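Long-range contacts in AAEL008620-PA odorant-binding protein (Aedes aegypti, PDB 5V13), which binds juvenile hormone specifically in the mosquito hemolymph, using a largely helical fold of the odorant-binding protein family: residues I44-W53 with E276-F284; P55-K66 with N120-Y129. All blocks are in the same frame, centred on the assembly; numbering follows the deposited sequence.

Contact 1 (I44-W53 with E276-F284); sequences IEQKINWVKW and EPWKSAVDF. With JH3 (methyl (2E,6E)-9-[(2R)-3,3-dimethyloxiran-2-yl]-3,7-dimethylnona-2,6-dienoate), chain E.
F284 presents one ring face to the backbone of K52: K52 CA stands 3.8 Å from the F284 ring centroid and almost on the ring normal. CG of F284 lies anti to the backbone N (chi1 -179°), which brings the ring against the turn where helix 44-51 ends. That turn is a Schellman motif with W53, at positive phi, as its C-prime residue. The rings of W53 and F284 meet rim to rim, W53 CD1 lying 3.7 Å from F284 CE2. Just before that turn, V51 CB packs against A281 CB (3.6 Å), and V51 CG1 also meets P277 CB. Helices 44-51 and 278-284 run at 20° to each other, and the C-terminal helix adds W278 and A281 to the wall of the hormone pocket of this odorant-binding fold. W53 lays a face against JH3 C5, W278 turns its edge to the methyl ester carbon CM, and V51 CG1 touches the ester end. I48 crosses E276 at about a right angle, its CD1 3.8 Å from E276 CD; the same carboxylate accepts from S280 N through OE2 on its syn side (3.0 Å). Water bridges V51 O to A281 O.

Contact 2 (P55-K66 with N120-Y129); sequences PDTTYESQCYVK and NSCESVFNKY. With JH3 (methyl (2E,6E)-9-[(2R)-3,3-dimethyloxiran-2-yl]-3,7-dimethylnona-2,6-dienoate), chain E.
The disulfide between C63 and C122 is the covalent tie of this contact, with SG to SG at 2.1 Å and chi3 of 98°. C122 sits as a knob among Y59, Q62, C63 and K66, and its sulfur approaches the Y59 ring obliquely. Q62 is the reciprocal knob, set among C122, E123, F126 and N127; its CG lies over the face of the F126 ring, 3.5 Å from F126 CG, and its amide runs alongside E123. V65 splits its branches, CG2 meeting the edge of F126 at CD2 (3.8 Å) and CG1 reaching Y129 CD2. Helices 59-66 and 122-129 cross at 74°, and the cystine pinning them is one of the helix-to-helix disulfides by which odorant-binding proteins brace their fold. Among the polar contacts, K66 stretches out fully extended, with CG anti to the backbone N (chi1 176°), and its NZ donates to N120 O at 2.9 Å, just ahead of helix 122-129. S121 is the N-cap of that helix, its OG accepting from S124 N while it is also hydrogen-bonded to D119. Before helix 59-66, D56 OD1 accepts from T58 N, closing an Asx turn, and from T58 OG1. Toward the ligand, Y129 OH donates to the epoxide oxygen O3 of JH3 at 2.7 Å.

How the contacts relate
Both contacts line the same hormone, with their centres about 18 Å apart. Contact 1 takes the ester and, through W53, runs along the chain to the epoxide carbon CA, while contact 2 supplies Y129 at the epoxide and Y64 at the middle of the chain. Helices 44-51 and 59-71 follow one another in sequence and join the two directly: W50 stacks on Y64, the closest atoms being W50 CE3 and Y64 CG at 3.3 Å, and W50 NE1 probably donates to S61 OG at 2.9 Å. Each of these two helices thus finds a separate distant partner, the C-terminal helix for one and disulfide-linked helix 122-135 for the other, illustrating how remote segments can combine to enclose one ligand.

Contact 1 (I44-W53 with E276-F284)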
loop_
_atom_site.group_PDB
_atom_site.type_symbol
_atom_site.label_atom_id
_atom_site.label_comp_id
_atom_site.label_asym_id
_atom_site.label_seq_id
_atom_site.Cartn_x
_atom_site.Cartn_y
_atom_site.Cartn_z
ATOM N N ILE B 44 -29.315 5.081 16.713
ATOM C CA ILE B 44 -27.911 5.469 16.589
ATOM C C ILE B 44 -27.152 5.179 17.878
ATOM O O ILE B 44 -25.980 4.796 17.845
ATOM C CB ILE B 44 -27.794 6.957 16.203
ATOM C CG1 ILE B 44 -28.236 7.178 14.754
ATOM C CG2 ILE B 44 -26.361 7.440 16.407
ATOM C CD1 ILE B 44 -27.281 6.575 13.739
ATOM N N GLU B 45 -27.782 5.388 19.037
ATOM C CA GLU B 45 -27.072 5.110 20.285
ATOM C C GLU B 45 -26.676 3.649 20.360
ATOM O O GLU B 45 -25.554 3.317 20.772
ATOM C CB GLU B 45 -27.919 5.481 21.500
ATOM C CG GLU B 45 -27.811 6.946 21.874
ATOM C CD GLU B 45 -28.265 7.826 20.746
ATOM O OE1 GLU B 45 -27.497 8.737 20.348
ATOM O OE2 GLU B 45 -29.381 7.561 20.234
ATOM N N GLN B 46 -27.583 2.761 19.947
ATOM C CA GLN B 46 -27.255 1.341 19.887
ATOM C C GLN B 46 -26.091 1.090 18.939
ATOM O O GLN B 46 -25.123 0.400 19.291
ATOM C CB GLN B 46 -28.488 0.540 19.471
ATOM C CG GLN B 46 -29.546 0.436 20.565
ATOM C CD GLN B 46 -29.194 -0.592 21.632
ATOM O OE1 GLN B 46 -28.057 -0.656 22.113
ATOM N NE2 GLN B 46 -30.173 -1.412 21.998
ATOM N N LYS B 47 -26.155 1.656 17.731
ATOM C CA LYS B 47 -25.082 1.418 16.764
ATOM C C LYS B 47 -23.743 1.983 17.232
ATOM O O LYS B 47 -22.687 1.444 16.874
ATOM C CB LYS B 47 -25.454 1.999 15.400
ATOM C CG LYS B 47 -26.605 1.273 14.733
ATOM C CD LYS B 47 -27.029 1.960 13.440
ATOM C CE LYS B 47 -28.131 1.171 12.746
ATOM N NZ LYS B 47 -28.368 1.633 11.344
ATOM N N ILE B 48 -23.755 3.063 18.017
ATOM C CA ILE B 48 -22.507 3.570 18.589
ATOM C C ILE B 48 -21.919 2.561 19.572
ATOM O O ILE B 48 -20.708 2.306 19.569
ATOM C CB ILE B 48 -22.736 4.945 19.249
ATOM C CG1 ILE B 48 -22.970 6.013 18.183
ATOM C CG2 ILE B 48 -21.554 5.323 20.126
ATOM C CD1 ILE B 48 -23.396 7.356 18.761
ATOM N N ASN B 49 -22.764 1.964 20.421
ATOM C CA ASN B 49 -22.287 0.900 21.301
ATOM C C ASN B 49 -21.681 -0.251 20.512
ATOM O O ASN B 49 -20.709 -0.871 20.958
ATOM C CB ASN B 49 -23.426 0.374 22.170
ATOM C CG ASN B 49 -23.896 1.390 23.180
ATOM O OD1 ASN B 49 -23.097 2.131 23.754
ATOM N ND2 ASN B 49 -25.202 1.429 23.406
ATOM N N TRP B 50 -22.249 -0.569 19.346
ATOM C CA TRP B 50 -21.717 -1.690 18.578
ATOM C C TRP B 50 -20.334 -1.374 18.024
ATOM O O TRP B 50 -19.430 -2.219 18.076
ATOM C CB TRP B 50 -22.655 -2.066 17.433
ATOM C CG TRP B 50 -24.075 -2.388 17.862
ATOM C CD1 TRP B 50 -24.532 -2.565 19.130
ATOM C CD2 TRP B 50 -25.205 -2.536 17.002
ATOM N NE1 TRP B 50 -25.884 -2.836 19.115
ATOM C CE2 TRP B 50 -26.318 -2.829 17.816
ATOM C CE3 TRP B 50 -25.380 -2.482 15.613
ATOM C CZ2 TRP B 50 -27.599 -3.024 17.291
ATOM C CZ3 TRP B 50 -26.655 -2.684 15.093
ATOM C CH2 TRP B 50 -27.743 -2.951 15.930
ATOM N N VAL B 51 -20.140 -0.169 17.482
ATOM C CA VAL B 51 -18.830 0.137 16.906
ATOM C C VAL B 51 -17.756 0.314 17.969
ATOM O O VAL B 51 -16.570 0.362 17.624
ATOM C CB VAL B 51 -18.875 1.387 16.001
ATOM C CG1 VAL B 51 -19.880 1.198 14.873
ATOM C CG2 VAL B 51 -19.191 2.647 16.809
ATOM N N LYS B 52 -18.135 0.423 19.245
ATOM C CA LYS B 52 -17.207 0.362 20.371
ATOM C C LYS B 52 -17.091 -1.046 20.945
ATOM O O LYS B 52 -16.596 -1.219 22.067
ATOM C CB LYS B 52 -17.638 1.331 21.476
ATOM C CG LYS B 52 -17.571 2.797 21.100
ATOM C CD LYS B 52 -18.223 3.640 22.193
ATOM C CE LYS B 52 -18.285 5.106 21.813
ATOM N NZ LYS B 52 -19.186 5.846 22.740
ATOM N N TRP B 53 -17.577 -2.043 20.211
ATOM C CA TRP B 53 -17.419 -3.456 20.546
ATOM C C TRP B 53 -18.117 -3.859 21.845
ATOM O O TRP B 53 -17.725 -4.838 22.487
ATOM C CB TRP B 53 -15.939 -3.842 20.596
ATOM C CG TRP B 53 -15.288 -3.813 19.247
ATOM C CD1 TRP B 53 -14.786 -2.719 18.594
ATOM C CD2 TRP B 53 -15.063 -4.931 18.385
ATOM N NE1 TRP B 53 -14.265 -3.094 17.376
ATOM C CE2 TRP B 53 -14.415 -4.448 17.228
ATOM C CE3 TRP B 53 -15.338 -6.299 18.481
ATOM C CZ2 TRP B 53 -14.052 -5.282 16.170
ATOM C CZ3 TRP B 53 -14.955 -7.128 17.434
ATOM C CH2 TRP B 53 -14.327 -6.617 16.297
ATOM N N GLU B 276 -22.626 9.989 12.843
ATOM C CA GLU B 276 -22.598 8.749 13.596
ATOM C C GLU B 276 -23.300 7.646 12.814
ATOM O O GLU B 276 -24.178 7.922 11.988
ATOM C CB GLU B 276 -23.265 8.952 14.955
ATOM C CG GLU B 276 -22.519 9.919 15.883
ATOM C CD GLU B 276 -21.184 9.364 16.372
ATOM O OE1 GLU B 276 -20.514 10.041 17.171
ATOM O OE2 GLU B 276 -20.795 8.248 15.963
ATOM N N PRO B 277 -22.949 6.366 13.049
ATOM C CA PRO B 277 -21.966 5.865 14.021
ATOM C C PRO B 277 -20.524 5.919 13.519
ATOM O O PRO B 277 -19.628 5.479 14.235
ATOM C CB PRO B 277 -22.401 4.413 14.229
ATOM C CG PRO B 277 -22.955 4.010 12.892
ATOM C CD PRO B 277 -23.644 5.263 12.361
ATOM N N TRP B 278 -20.314 6.469 12.322
ATOM C CA TRP B 278 -18.997 6.389 11.684
ATOM C C TRP B 278 -17.937 7.149 12.475
ATOM O O TRP B 278 -16.808 6.664 12.632
ATOM C CB TRP B 278 -19.086 6.903 10.243
ATOM C CG TRP B 278 -20.327 6.411 9.560
ATOM C CD1 TRP B 278 -21.366 7.169 9.108
ATOM C CD2 TRP B 278 -20.691 5.044 9.311
ATOM N NE1 TRP B 278 -22.339 6.366 8.568
ATOM C CE2 TRP B 278 -21.952 5.057 8.685
ATOM C CE3 TRP B 278 -20.061 3.811 9.536
ATOM C CZ2 TRP B 278 -22.603 3.891 8.290
ATOM C CZ3 TRP B 278 -20.719 2.649 9.153
ATOM C CH2 TRP B 278 -21.970 2.700 8.528
ATOM N N LYS B 279 -18.275 8.333 12.988
ATOM C CA LYS B 279 -17.292 9.113 13.737
ATOM C C LYS B 279 -16.865 8.380 14.997
ATOM O O LYS B 279 -15.668 8.278 15.298
ATOM C CB LYS B 279 -17.853 10.499 14.086
ATOM C CG LYS B 279 -16.876 11.336 14.902
ATOM C CD LYS B 279 -17.581 12.309 15.826
ATOM C CE LYS B 279 -18.274 13.394 15.031
ATOM N NZ LYS B 279 -19.369 14.052 15.794
ATOM N N SER B 280 -17.835 7.853 15.750
ATOM C CA SER B 280 -17.490 7.116 16.959
ATOM C C SER B 280 -16.670 5.879 16.639
ATOM O O SER B 280 -15.805 5.488 17.430
ATOM C CB SER B 280 -18.748 6.722 17.724
ATOM O OG SER B 280 -19.260 7.852 18.403
ATOM N N ALA B 281 -16.945 5.242 15.503
ATOM C CA ALA B 281 -16.226 4.025 15.147
ATOM C C ALA B 281 -14.747 4.314 14.941
ATOM O O ALA B 281 -13.880 3.565 15.418
ATOM C CB ALA B 281 -16.819 3.414 13.876
ATOM N N VAL B 282 -14.449 5.393 14.224
ATOM C CA VAL B 282 -13.066 5.737 13.909
ATOM C C VAL B 282 -12.348 6.241 15.151
ATOM O O VAL B 282 -11.197 5.874 15.407
ATOM C CB VAL B 282 -13.039 6.771 12.773
ATOM C CG1 VAL B 282 -11.632 7.325 12.585
ATOM C CG2 VAL B 282 -13.553 6.142 11.501
ATOM N N ASP B 283 -13.010 7.098 15.936
ATOM C CA ASP B 283 -12.404 7.590 17.169
ATOM C C ASP B 283 -12.057 6.447 18.111
ATOM O O ASP B 283 -10.981 6.447 18.722
ATOM C CB ASP B 283 -13.334 8.588 17.857
ATOM C CG ASP B 283 -13.263 9.976 17.240
ATOM O OD1 ASP B 283 -12.646 10.129 16.163
ATOM O OD2 ASP B 283 -13.822 10.920 17.837
ATOM N N PHE B 284 -12.954 5.460 18.246
ATOM C CA PHE B 284 -12.670 4.327 19.125
ATOM C C PHE B 284 -11.495 3.510 18.602
ATOM O O PHE B 284 -10.583 3.156 19.361
ATOM C CB PHE B 284 -13.907 3.439 19.266
ATOM C CG PHE B 284 -13.713 2.269 20.179
ATOM C CD1 PHE B 284 -13.908 2.409 21.546
ATOM C CD2 PHE B 284 -13.348 1.035 19.678
ATOM C CE1 PHE B 284 -13.742 1.343 22.394
ATOM C CE2 PHE B 284 -13.175 -0.037 20.527
ATOM C CZ PHE B 284 -13.374 0.125 21.892
HETATM C C1 JH3 E . -17.604 -0.783 12.620
HETATM O O2 JH3 E . -16.492 -0.351 12.862
HETATM O O1 JH3 E . -18.329 -0.203 11.518
HETATM C CM JH3 E . -17.680 0.786 10.717
HETATM C C2 JH3 E . -18.255 -1.878 13.364
HETATM C C3 JH3 E . -17.775 -2.536 14.423
HETATM C "C3'" JH3 E . -16.444 -2.250 15.061
HETATM C C4 JH3 E . -18.644 -3.638 14.979
HETATM C C5 JH3 E . -17.771 -4.846 15.304
HETATM C C6 JH3 E . -18.642 -6.077 15.419
HETATM C C7 JH3 E . -19.099 -6.543 16.590
HETATM C "C7'" JH3 E . -18.796 -5.825 17.879
HETATM C C8 JH3 E . -19.959 -7.797 16.580
HETATM C C9 JH3 E . -19.299 -8.962 17.337
HETATM C CA JH3 E . -17.860 -9.210 16.893
HETATM O O3 JH3 E . -17.282 -10.404 17.468
HETATM C CB JH3 E . -17.635 -10.488 16.086
HETATM C "CB'" JH3 E . -16.502 -10.350 15.062
HETATM C CC JH3 E . -18.793 -11.438 15.819
HETATM O O HOH W 1 -14.410 1.056 16.063
HETATM O O HOH W 2 -18.965 8.289 20.846
#

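Contact 2 (P55-K66 with N120-Y129)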
loop_
_atom_site.group_PDB
_atom_site.type_symbol
_atom_site.label_atom_id
_atom_site.label_comp_id
_atom_site.label_asym_id
_atom_site.label_seq_id
_atom_site.Cartn_x
_atom_site.Cartn_y
_atom_site.Cartn_z
ATOM N N PRO B 55 -21.960 -4.553 22.233
ATOM C CA PRO B 55 -23.408 -4.681 22.007
ATOM C C PRO B 55 -24.111 -5.161 23.267
ATOM O O PRO B 55 -23.645 -6.084 23.941
ATOM C CB PRO B 55 -23.514 -5.732 20.891
ATOM C CG PRO B 55 -22.075 -6.045 20.452
ATOM C CD PRO B 55 -21.171 -5.602 21.554
ATOM N N ASP B 56 -25.256 -4.552 23.571
ATOM C CA ASP B 56 -26.001 -4.948 24.758
ATOM C C ASP B 56 -26.881 -6.157 24.435
ATOM O O ASP B 56 -26.720 -6.818 23.408
ATOM C CB ASP B 56 -26.795 -3.766 25.317
ATOM C CG ASP B 56 -27.842 -3.222 24.347
ATOM O OD1 ASP B 56 -28.184 -3.884 23.337
ATOM O OD2 ASP B 56 -28.335 -2.106 24.618
ATOM N N THR B 57 -27.834 -6.460 25.314
ATOM C CA THR B 57 -28.646 -7.659 25.184
ATOM C C THR B 57 -29.983 -7.410 24.497
ATOM O O THR B 57 -30.809 -8.331 24.435
ATOM C CB THR B 57 -28.886 -8.295 26.558
ATOM O OG1 THR B 57 -29.707 -7.429 27.347
ATOM C CG2 THR B 57 -27.560 -8.541 27.274
ATOM N N THR B 58 -30.220 -6.207 23.969
ATOM C CA THR B 58 -31.471 -5.987 23.259
ATOM C C THR B 58 -31.498 -6.823 21.978
ATOM O O THR B 58 -30.467 -7.303 21.492
ATOM C CB THR B 58 -31.676 -4.504 22.934
ATOM O OG1 THR B 58 -30.645 -4.049 22.055
ATOM C CG2 THR B 58 -31.660 -3.671 24.205
ATOM N N TYR B 59 -32.707 -6.997 21.435
ATOM C CA TYR B 59 -32.878 -7.852 20.262
ATOM C C TYR B 59 -32.072 -7.343 19.076
ATOM O O TYR B 59 -31.443 -8.130 18.357
ATOM C CB TYR B 59 -34.361 -7.945 19.899
ATOM C CG TYR B 59 -34.677 -8.900 18.759
ATOM C CD1 TYR B 59 -34.619 -10.282 18.950
ATOM C CD2 TYR B 59 -35.046 -8.425 17.506
ATOM C CE1 TYR B 59 -34.906 -11.162 17.924
ATOM C CE2 TYR B 59 -35.350 -9.297 16.467
ATOM C CZ TYR B 59 -35.284 -10.664 16.687
ATOM O OH TYR B 59 -35.583 -11.536 15.665
ATOM N N GLU B 60 -32.084 -6.030 18.842
ATOM C CA GLU B 60 -31.345 -5.500 17.703
ATOM C C GLU B 60 -29.847 -5.764 17.839
ATOM O O GLU B 60 -29.180 -6.062 16.845
ATOM C CB GLU B 60 -31.626 -4.006 17.536
ATOM C CG GLU B 60 -32.920 -3.707 16.777
ATOM C CD GLU B 60 -32.881 -4.199 15.329
ATOM O OE1 GLU B 60 -33.109 -5.408 15.091
ATOM O OE2 GLU B 60 -32.609 -3.381 14.424
ATOM N N SER B 61 -29.305 -5.678 19.059
ATOM C CA SER B 61 -27.888 -5.989 19.260
ATOM C C SER B 61 -27.604 -7.477 19.072
ATOM O O SER B 61 -26.552 -7.853 18.541
ATOM C CB SER B 61 -27.440 -5.560 20.658
ATOM O OG SER B 61 -27.697 -4.190 20.897
ATOM N N GLN B 62 -28.497 -8.338 19.564
ATOM C CA GLN B 62 -28.338 -9.768 19.339
ATOM C C GLN B 62 -28.364 -10.081 17.856
ATOM O O GLN B 62 -27.554 -10.878 17.369
ATOM C CB GLN B 62 -29.427 -10.557 20.077
ATOM C CG GLN B 62 -29.387 -10.388 21.587
ATOM C CD GLN B 62 -30.567 -11.041 22.288
ATOM O OE1 GLN B 62 -31.675 -11.061 21.763
ATOM N NE2 GLN B 62 -30.332 -11.573 23.479
ATOM N N CYS B 63 -29.262 -9.434 17.105
ATOM C CA CYS B 63 -29.292 -9.711 15.674
ATOM C C CYS B 63 -28.057 -9.172 14.966
ATOM O O CYS B 63 -27.625 -9.761 13.970
ATOM C CB CYS B 63 -30.551 -9.148 15.035
ATOM S SG CYS B 63 -32.031 -10.042 15.596
ATOM N N TYR B 64 -27.484 -8.063 15.447
ATOM C CA TYR B 64 -26.249 -7.569 14.835
ATOM C C TYR B 64 -25.110 -8.566 15.016
ATOM O O TYR B 64 -24.337 -8.826 14.080
ATOM C CB TYR B 64 -25.857 -6.214 15.428
ATOM C CG TYR B 64 -24.649 -5.606 14.744
ATOM C CD1 TYR B 64 -24.766 -5.030 13.486
ATOM C CD2 TYR B 64 -23.380 -5.640 15.340
ATOM C CE1 TYR B 64 -23.645 -4.479 12.835
ATOM C CE2 TYR B 64 -22.266 -5.089 14.707
ATOM C CZ TYR B 64 -22.405 -4.514 13.455
ATOM O OH TYR B 64 -21.310 -3.965 12.808
ATOM N N VAL B 65 -24.976 -9.123 16.218
ATOM C CA VAL B 65 -23.934 -10.122 16.453
ATOM C C VAL B 65 -24.146 -11.350 15.567
ATOM O O VAL B 65 -23.190 -11.884 14.984
ATOM C CB VAL B 65 -23.878 -10.493 17.946
ATOM C CG1 VAL B 65 -22.834 -11.594 18.180
ATOM C CG2 VAL B 65 -23.543 -9.251 18.781
ATOM N N LYS B 66 -25.389 -11.813 15.443
ATOM C CA LYS B 66 -25.672 -12.958 14.578
ATOM C C LYS B 66 -25.314 -12.654 13.122
ATOM O O LYS B 66 -24.661 -13.464 12.444
ATOM C CB LYS B 66 -27.144 -13.354 14.700
ATOM C CG LYS B 66 -27.529 -14.480 13.749
ATOM C CD LYS B 66 -29.000 -14.788 13.790
ATOM C CE LYS B 66 -29.417 -15.439 12.479
ATOM N NZ LYS B 66 -30.889 -15.618 12.414
ATOM N N ASN B 120 -31.677 -21.076 15.226
ATOM C CA ASN B 120 -30.785 -20.022 14.750
ATOM C C ASN B 120 -31.249 -18.613 15.127
ATOM O O ASN B 120 -30.825 -17.644 14.484
ATOM C CB ASN B 120 -30.620 -20.106 13.229
ATOM C CG ASN B 120 -29.686 -21.223 12.799
ATOM O OD1 ASN B 120 -28.701 -21.506 13.471
ATOM N ND2 ASN B 120 -29.988 -21.854 11.669
ATOM N N SER B 121 -32.074 -18.470 16.161
ATOM C CA SER B 121 -32.568 -17.152 16.541
ATOM C C SER B 121 -31.419 -16.254 17.003
ATOM O O SER B 121 -30.364 -16.724 17.444
ATOM C CB SER B 121 -33.626 -17.264 17.639
ATOM O OG SER B 121 -33.067 -17.516 18.923
ATOM N N CYS B 122 -31.626 -14.940 16.878
ATOM C CA CYS B 122 -30.603 -13.988 17.326
ATOM C C CYS B 122 -30.278 -14.201 18.798
ATOM O O CYS B 122 -29.117 -14.085 19.212
ATOM C CB CYS B 122 -31.071 -12.543 17.110
ATOM S SG CYS B 122 -31.557 -12.061 15.425
ATOM N N GLU B 123 -31.300 -14.518 19.605
ATOM C CA GLU B 123 -31.068 -14.729 21.031
ATOM C C GLU B 123 -30.185 -15.946 21.278
ATOM O O GLU B 123 -29.268 -15.892 22.107
ATOM C CB GLU B 123 -32.401 -14.878 21.775
ATOM C CG GLU B 123 -32.233 -15.059 23.281
ATOM C CD GLU B 123 -33.546 -15.338 23.999
ATOM O OE1 GLU B 123 -34.602 -15.411 23.330
ATOM O OE2 GLU B 123 -33.517 -15.486 25.240
ATOM N N SER B 124 -30.452 -17.061 20.588
ATOM C CA SER B 124 -29.657 -18.265 20.836
ATOM C C SER B 124 -28.206 -18.067 20.418
ATOM O O SER B 124 -27.285 -18.518 21.114
ATOM C CB SER B 124 -30.256 -19.465 20.106
ATOM O OG SER B 124 -31.530 -19.787 20.623
ATOM N N VAL B 125 -27.979 -17.406 19.287
ATOM C CA VAL B 125 -26.608 -17.222 18.810
ATOM C C VAL B 125 -25.849 -16.261 19.727
ATOM O O VAL B 125 -24.723 -16.541 20.148
ATOM C CB VAL B 125 -26.617 -16.742 17.344
ATOM C CG1 VAL B 125 -25.222 -16.403 16.868
ATOM C CG2 VAL B 125 -27.254 -17.792 16.427
ATOM N N PHE B 126 -26.468 -15.123 20.072
ATOM C CA PHE B 126 -25.838 -14.159 20.977
ATOM C C PHE B 126 -25.528 -14.797 22.329
ATOM O O PHE B 126 -24.419 -14.661 22.850
ATOM C CB PHE B 126 -26.754 -12.936 21.137
ATOM C CG PHE B 126 -26.246 -11.888 22.072
ATOM C CD1 PHE B 126 -26.543 -11.936 23.430
ATOM C CD2 PHE B 126 -25.521 -10.801 21.583
ATOM C CE1 PHE B 126 -26.088 -10.942 24.289
ATOM C CE2 PHE B 126 -25.061 -9.805 22.435
ATOM C CZ PHE B 126 -25.346 -9.870 23.784
ATOM N N ASN B 127 -26.495 -15.507 22.917
ATOM C CA ASN B 127 -26.261 -16.102 24.232
ATOM C C ASN B 127 -25.153 -17.148 24.202
ATOM O O ASN B 127 -24.384 -17.274 25.164
ATOM C CB ASN B 127 -27.553 -16.706 24.758
ATOM C CG ASN B 127 -28.506 -15.646 25.214
ATOM O OD1 ASN B 127 -28.116 -14.486 25.383
ATOM N ND2 ASN B 127 -29.757 -16.019 25.419
ATOM N N LYS B 128 -25.053 -17.907 23.109
ATOM C CA LYS B 128 -24.002 -18.915 23.020
ATOM C C LYS B 128 -22.626 -18.265 22.920
ATOM O O LYS B 128 -21.651 -18.776 23.480
ATOM C CB LYS B 128 -24.283 -19.841 21.828
ATOM C CG LYS B 128 -23.182 -20.868 21.520
ATOM C CD LYS B 128 -22.798 -21.680 22.770
ATOM C CE LYS B 128 -23.395 -23.075 22.760
ATOM N NZ LYS B 128 -22.940 -23.885 23.934
ATOM N N TYR B 129 -22.539 -17.110 22.266
ATOM C CA TYR B 129 -21.274 -16.395 22.109
ATOM C C TYR B 129 -20.822 -15.693 23.392
ATOM O O TYR B 129 -19.636 -15.354 23.519
ATOM C CB TYR B 129 -21.454 -15.382 20.983
ATOM C CG TYR B 129 -20.215 -14.709 20.424
ATOM C CD1 TYR B 129 -19.111 -15.448 20.008
ATOM C CD2 TYR B 129 -20.194 -13.336 20.230
ATOM C CE1 TYR B 129 -17.986 -14.814 19.456
ATOM C CE2 TYR B 129 -19.096 -12.705 19.695
ATOM C CZ TYR B 129 -17.998 -13.445 19.309
ATOM O OH TYR B 129 -16.916 -12.805 18.754
HETATM C C1 JH3 E . -17.604 -0.783 12.620
HETATM O O2 JH3 E . -16.492 -0.351 12.862
HETATM O O1 JH3 E . -18.329 -0.203 11.518
HETATM C CM JH3 E . -17.680 0.786 10.717
HETATM C C2 JH3 E . -18.255 -1.878 13.364
HETATM C C3 JH3 E . -17.775 -2.536 14.423
HETATM C "C3'" JH3 E . -16.444 -2.250 15.061
HETATM C C4 JH3 E . -18.644 -3.638 14.979
HETATM C C5 JH3 E . -17.771 -4.846 15.304
HETATM C C6 JH3 E . -18.642 -6.077 15.419
HETATM C C7 JH3 E . -19.099 -6.543 16.590
HETATM C "C7'" JH3 E . -18.796 -5.825 17.879
HETATM C C8 JH3 E . -19.959 -7.797 16.580
HETATM C C9 JH3 E . -19.299 -8.962 17.337
HETATM C CA JH3 E . -17.860 -9.210 16.893
HETATM O O3 JH3 E . -17.282 -10.404 17.468
HETATM C CB JH3 E . -17.635 -10.488 16.086
HETATM C "CB'" JH3 E . -16.502 -10.350 15.062
HETATM C CC JH3 E . -18.793 -11.438 15.819
HETATM O O HOH W 3 -34.406 -14.085 16.114
#